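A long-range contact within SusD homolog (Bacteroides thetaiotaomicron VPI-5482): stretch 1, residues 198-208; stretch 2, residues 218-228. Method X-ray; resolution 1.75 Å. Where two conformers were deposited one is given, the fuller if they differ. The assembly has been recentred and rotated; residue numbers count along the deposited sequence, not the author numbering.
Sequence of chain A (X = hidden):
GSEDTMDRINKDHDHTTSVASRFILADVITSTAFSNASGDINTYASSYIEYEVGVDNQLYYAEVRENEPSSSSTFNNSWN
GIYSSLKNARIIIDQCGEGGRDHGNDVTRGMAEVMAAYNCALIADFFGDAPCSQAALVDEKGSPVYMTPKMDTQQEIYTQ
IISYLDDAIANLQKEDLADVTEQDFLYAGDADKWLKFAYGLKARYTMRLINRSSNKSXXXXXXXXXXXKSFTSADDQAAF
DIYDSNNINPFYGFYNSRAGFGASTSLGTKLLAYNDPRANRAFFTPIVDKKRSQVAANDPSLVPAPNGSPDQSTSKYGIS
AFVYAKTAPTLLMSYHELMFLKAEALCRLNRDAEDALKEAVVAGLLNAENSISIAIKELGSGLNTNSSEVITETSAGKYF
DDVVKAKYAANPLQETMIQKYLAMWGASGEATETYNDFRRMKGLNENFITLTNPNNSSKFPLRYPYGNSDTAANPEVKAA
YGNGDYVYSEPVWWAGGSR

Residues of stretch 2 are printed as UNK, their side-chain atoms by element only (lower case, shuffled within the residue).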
# COMPACT_ATOMS: atom_id res chain seq x y z
N ALA A 198 5.40 13.91 -5.51
CA ALA A 198 4.09 14.48 -5.93
C ALA A 198 3.69 13.99 -7.34
O ALA A 198 2.55 13.64 -7.61
CB ALA A 198 4.11 16.01 -5.89
N TYR A 199 4.65 13.96 -8.25
CA TYR A 199 4.39 13.49 -9.63
C TYR A 199 4.11 12.02 -9.66
O TYR A 199 3.35 11.54 -10.48
CB TYR A 199 5.54 13.82 -10.60
CG TYR A 199 5.43 15.21 -11.13
CD1 TYR A 199 4.41 15.57 -12.01
CD2 TYR A 199 6.33 16.19 -10.74
CE1 TYR A 199 4.28 16.84 -12.48
CE2 TYR A 199 6.23 17.49 -11.23
CZ TYR A 199 5.20 17.80 -12.09
OH TYR A 199 5.10 19.09 -12.55
N GLY A 200 4.75 11.31 -8.75
CA GLY A 200 4.57 9.86 -8.65
C GLY A 200 3.17 9.60 -8.25
O GLY A 200 2.49 8.70 -8.80
N LEU A 201 2.67 10.47 -7.35
CA LEU A 201 1.27 10.30 -6.85
C LEU A 201 0.26 10.68 -7.95
O LEU A 201 -0.80 10.07 -8.09
CB LEU A 201 1.04 11.10 -5.56
CG LEU A 201 1.73 10.59 -4.29
CD1 LEU A 201 1.50 11.58 -3.14
CD2 LEU A 201 1.25 9.20 -3.93
N LYS A 202 0.61 11.68 -8.74
CA LYS A 202 -0.22 12.03 -9.87
C LYS A 202 -0.33 10.85 -10.82
O LYS A 202 -1.36 10.61 -11.42
CB LYS A 202 0.27 13.29 -10.62
CG LYS A 202 -0.08 14.58 -9.83
CD LYS A 202 0.07 15.87 -10.60
CE LYS A 202 -1.08 16.08 -11.52
NZ LYS A 202 -1.08 17.42 -12.13
N ALA A 203 0.73 10.09 -10.95
CA ALA A 203 0.68 8.92 -11.83
C ALA A 203 -0.23 7.88 -11.20
O ALA A 203 -1.14 7.34 -11.85
CB ALA A 203 2.07 8.36 -12.06
N ARG A 204 -0.01 7.61 -9.91
CA ARG A 204 -0.82 6.59 -9.21
C ARG A 204 -2.29 6.89 -9.32
O ARG A 204 -3.13 6.03 -9.60
CB ARG A 204 -0.43 6.52 -7.73
CG ARG A 204 -1.40 5.69 -6.86
CD ARG A 204 -1.03 5.79 -5.36
NE ARG A 204 0.10 4.94 -4.94
CZ ARG A 204 0.46 4.82 -3.66
NH1 ARG A 204 -0.18 5.49 -2.72
NH2 ARG A 204 1.42 4.00 -3.32
N TYR A 205 -2.61 8.15 -9.12
CA TYR A 205 -4.02 8.59 -9.03
C TYR A 205 -4.68 8.75 -10.39
O TYR A 205 -5.88 8.59 -10.53
CB TYR A 205 -4.19 9.86 -8.20
CG TYR A 205 -3.65 9.74 -6.78
CD1 TYR A 205 -3.85 8.59 -6.01
CD2 TYR A 205 -3.00 10.81 -6.18
CE1 TYR A 205 -3.35 8.51 -4.71
CE2 TYR A 205 -2.53 10.75 -4.88
CZ TYR A 205 -2.68 9.61 -4.15
OH TYR A 205 -2.17 9.59 -2.87
N THR A 206 -3.86 9.05 -11.40
CA THR A 206 -4.37 9.13 -12.76
C THR A 206 -4.79 7.73 -13.21
O THR A 206 -5.90 7.51 -13.74
CB THR A 206 -3.35 9.77 -13.73
OG1 THR A 206 -3.10 11.12 -13.30
CG2 THR A 206 -3.89 9.76 -15.19
N MSE A 207 -3.92 6.76 -12.96
CA MSE A 207 -4.24 5.38 -13.35
C MSE A 207 -5.41 4.88 -12.52
O MSE A 207 -6.25 4.11 -12.98
CB MSE A 207 -3.03 4.46 -13.20
CG MSE A 207 -3.31 3.08 -13.74
SE MSE A 207 -3.42 3.04 -15.63
CE MSE A 207 -1.56 3.11 -15.74
N ARG A 208 -5.49 5.35 -11.28
CA ARG A 208 -6.59 4.89 -10.38
C ARG A 208 -7.96 5.11 -10.97
O ARG A 208 -8.88 4.28 -10.83
CB ARG A 208 -6.53 5.61 -9.04
CG ARG A 208 -7.64 5.15 -8.10
CD ARG A 208 -7.19 3.95 -7.27
NE ARG A 208 -6.37 4.43 -6.15
CZ ARG A 208 -5.09 4.17 -5.94
NH1 ARG A 208 -4.43 3.32 -6.71
NH2 ARG A 208 -4.49 4.68 -4.89
N UNK A 218 -4.93 9.70 -23.51
CA UNK A 218 -4.37 10.95 -22.96
C UNK A 218 -3.94 10.67 -21.52
O UNK A 218 -2.85 11.09 -21.08
c UNK A 218 -5.39 12.10 -23.03
N UNK A 219 -4.76 9.89 -20.80
CA UNK A 219 -4.45 9.56 -19.40
C UNK A 219 -3.20 8.70 -19.29
O UNK A 219 -2.36 8.90 -18.41
c UNK A 219 -5.63 8.95 -18.66
o UNK A 219 -6.30 11.21 -18.42
o UNK A 219 -7.74 9.61 -17.80
c UNK A 219 -6.64 9.99 -18.25
N UNK A 220 -3.07 7.73 -20.19
CA UNK A 220 -1.86 6.88 -20.16
C UNK A 220 -0.62 7.72 -20.43
O UNK A 220 0.48 7.51 -19.85
c UNK A 220 -5.29 3.07 -20.64
c UNK A 220 -1.90 5.70 -21.15
c UNK A 220 -3.81 4.33 -22.06
c UNK A 220 -3.47 4.35 -19.71
c UNK A 220 -4.58 3.51 -19.54
c UNK A 220 -4.90 3.48 -21.91
o UNK A 220 -6.38 2.23 -20.48
c UNK A 220 -3.08 4.79 -20.97
N UNK A 221 -0.78 8.70 -21.33
CA UNK A 221 0.37 9.55 -21.69
C UNK A 221 0.71 10.47 -20.52
O UNK A 221 1.88 10.79 -20.28
o UNK A 221 -0.39 8.84 -26.48
c UNK A 221 -0.41 9.65 -25.52
c UNK A 221 0.12 9.17 -24.18
c UNK A 221 0.11 10.24 -23.04
o UNK A 221 -0.87 10.80 -25.62
N UNK A 222 -0.30 10.85 -19.77
CA UNK A 222 -0.06 11.67 -18.59
C UNK A 222 0.74 10.86 -17.58
O UNK A 222 1.68 11.36 -16.96
c UNK A 222 -1.94 13.34 -18.72
n UNK A 222 -5.06 13.63 -16.62
c UNK A 222 -3.60 13.81 -16.94
c UNK A 222 -1.37 12.15 -17.97
c UNK A 222 -3.37 13.61 -18.41
N UNK A 223 0.36 9.61 -17.40
CA UNK A 223 1.03 8.75 -16.44
C UNK A 223 2.50 8.69 -16.82
O UNK A 223 3.37 8.93 -16.02
c UNK A 223 0.42 7.31 -16.37
c UNK A 223 1.36 6.36 -15.60
c UNK A 223 -1.00 7.33 -15.76
N UNK A 224 2.76 8.47 -18.10
CA UNK A 224 4.18 8.41 -18.57
C UNK A 224 4.96 9.70 -18.33
O UNK A 224 6.17 9.69 -18.00
c UNK A 224 3.93 6.49 -21.94
c UNK A 224 4.26 8.06 -20.06
c UNK A 224 3.79 6.67 -20.42
c UNK A 224 4.61 5.63 -19.62
N UNK A 225 4.27 10.81 -18.52
CA UNK A 225 4.89 12.12 -18.29
C UNK A 225 5.20 12.31 -16.81
O UNK A 225 6.30 12.72 -16.44
c UNK A 225 3.95 13.23 -18.79
o UNK A 225 5.69 14.88 -18.89
o UNK A 225 3.73 15.48 -18.15
c UNK A 225 4.51 14.62 -18.58
N UNK A 226 4.22 12.00 -15.97
CA UNK A 226 4.37 12.14 -14.52
C UNK A 226 5.50 11.23 -14.03
O UNK A 226 6.29 11.62 -13.19
c UNK A 226 -0.24 14.33 -14.74
o UNK A 226 -1.33 15.12 -15.04
c UNK A 226 2.11 14.01 -14.49
c UNK A 226 0.62 12.23 -14.04
c UNK A 226 3.08 11.80 -13.77
c UNK A 226 1.04 14.82 -14.82
c UNK A 226 -0.46 13.06 -14.35
c UNK A 226 1.92 12.69 -14.12
N UNK A 227 5.55 10.02 -14.56
CA UNK A 227 6.63 9.10 -14.20
C UNK A 227 7.97 9.70 -14.54
O UNK A 227 8.95 9.55 -13.80
c UNK A 227 7.79 6.94 -14.83
c UNK A 227 5.34 6.91 -14.37
c UNK A 227 6.51 7.73 -14.93
N UNK A 228 8.03 10.37 -15.68
CA UNK A 228 9.30 10.93 -16.14
C UNK A 228 9.78 12.02 -15.20
O UNK A 228 10.95 12.34 -15.14
c UNK A 228 9.21 11.48 -17.57
o UNK A 228 8.45 12.70 -17.65
O HOH W 1 -7.84 8.83 -15.16

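Two helical segments of one chain pack at an axis separation of 7.9 Å and run nearly antiparallel, their directions differing by 160°. Position 218 has a single side-chain carbon, beyond reach of the first helix; it is Ala218. Position 219 has two carbons, the second carrying two oxygens, and its CB lies 4.0 Å from Thr206 CG2; it is Asp219. A water donates hydrogen bonds to both Asp219 OD2 (2.8 Å) and Thr206 O (2.7 Å). At position 220 one carbon leads to a six-carbon ring bearing an oxygen. Its CA-to-CB bond points away, yet the ring comes back so that its edge meets the selenium of Met207, a selenomethionine. This is Tyr220, with CE1 4.1 Å from Met207 SE.

Position 221 carries three carbons, the third with two oxygens, and touches nothing on the first helix; it is Glu221. Position 222 has four carbons in a row ending in nitrogen, and the nitrogen comes near Thr206; it is Lys222. Its NZ forms a salt bridge with Asp219 OD1 at 3.3 Å and lies 4.3 Å from Thr206 CG2. Position 223 has one carbon carrying two more, packed against Ala203 and Thr206 where the backbones come close, its CA 4.6 Å from the CA of Ala203. It is Val223: CG1 lies 4.1 Å from Ala203 CB, and Val223 CG2 is 3.8 Å from Thr206 CG2.

Position 224 has four carbons, forked at the second; its CA-to-CB bond points away and nothing on the first helix is touched. It is Leu224. Position 225 has two carbons, the second with two oxygens, and makes no contact; it is Asp225. Position 226 again shows one carbon and a six-carbon ring with an oxygen, lying against Lys202 and Thr206. This is Tyr226, which buries the largest area of any residue here. Lys202 CB sits over one ring face, 3.6 Å from Tyr226 CD2, in a CH-pi contact, while Thr206 OG1 approaches the edge, 3.4 Å from Tyr226 CE2. Position 227, one carbon carrying two, touches Ala203; it is Val227, whose CG2 reaches Ala203 CB at 4.3 Å. Position 228 has one carbon and one oxygen and no contact across; Ser228 OG instead donates a very short 2.5 Å hydrogen bond to Asp225 O.

The contact works by interlocking shape. Tyr226 fits among Tyr199, Lys202, Ala203 and Thr206, and Thr206 fits among Asp219, Lys222, Val223 and Tyr226. No direct hydrogen bond crosses between the helices; Thr206 OG1 donates within its own helix to Lys202 O (2.6 Å), while its methyl group packs against the partner and the hydroxyl oxygen also rests at the Tyr226 ring edge. The small side chain of Ala203 accompanies the close backbone approach, and the water adds a polar bridge.

Stretch 2, residues 218-228: ADYEKVLDYVS
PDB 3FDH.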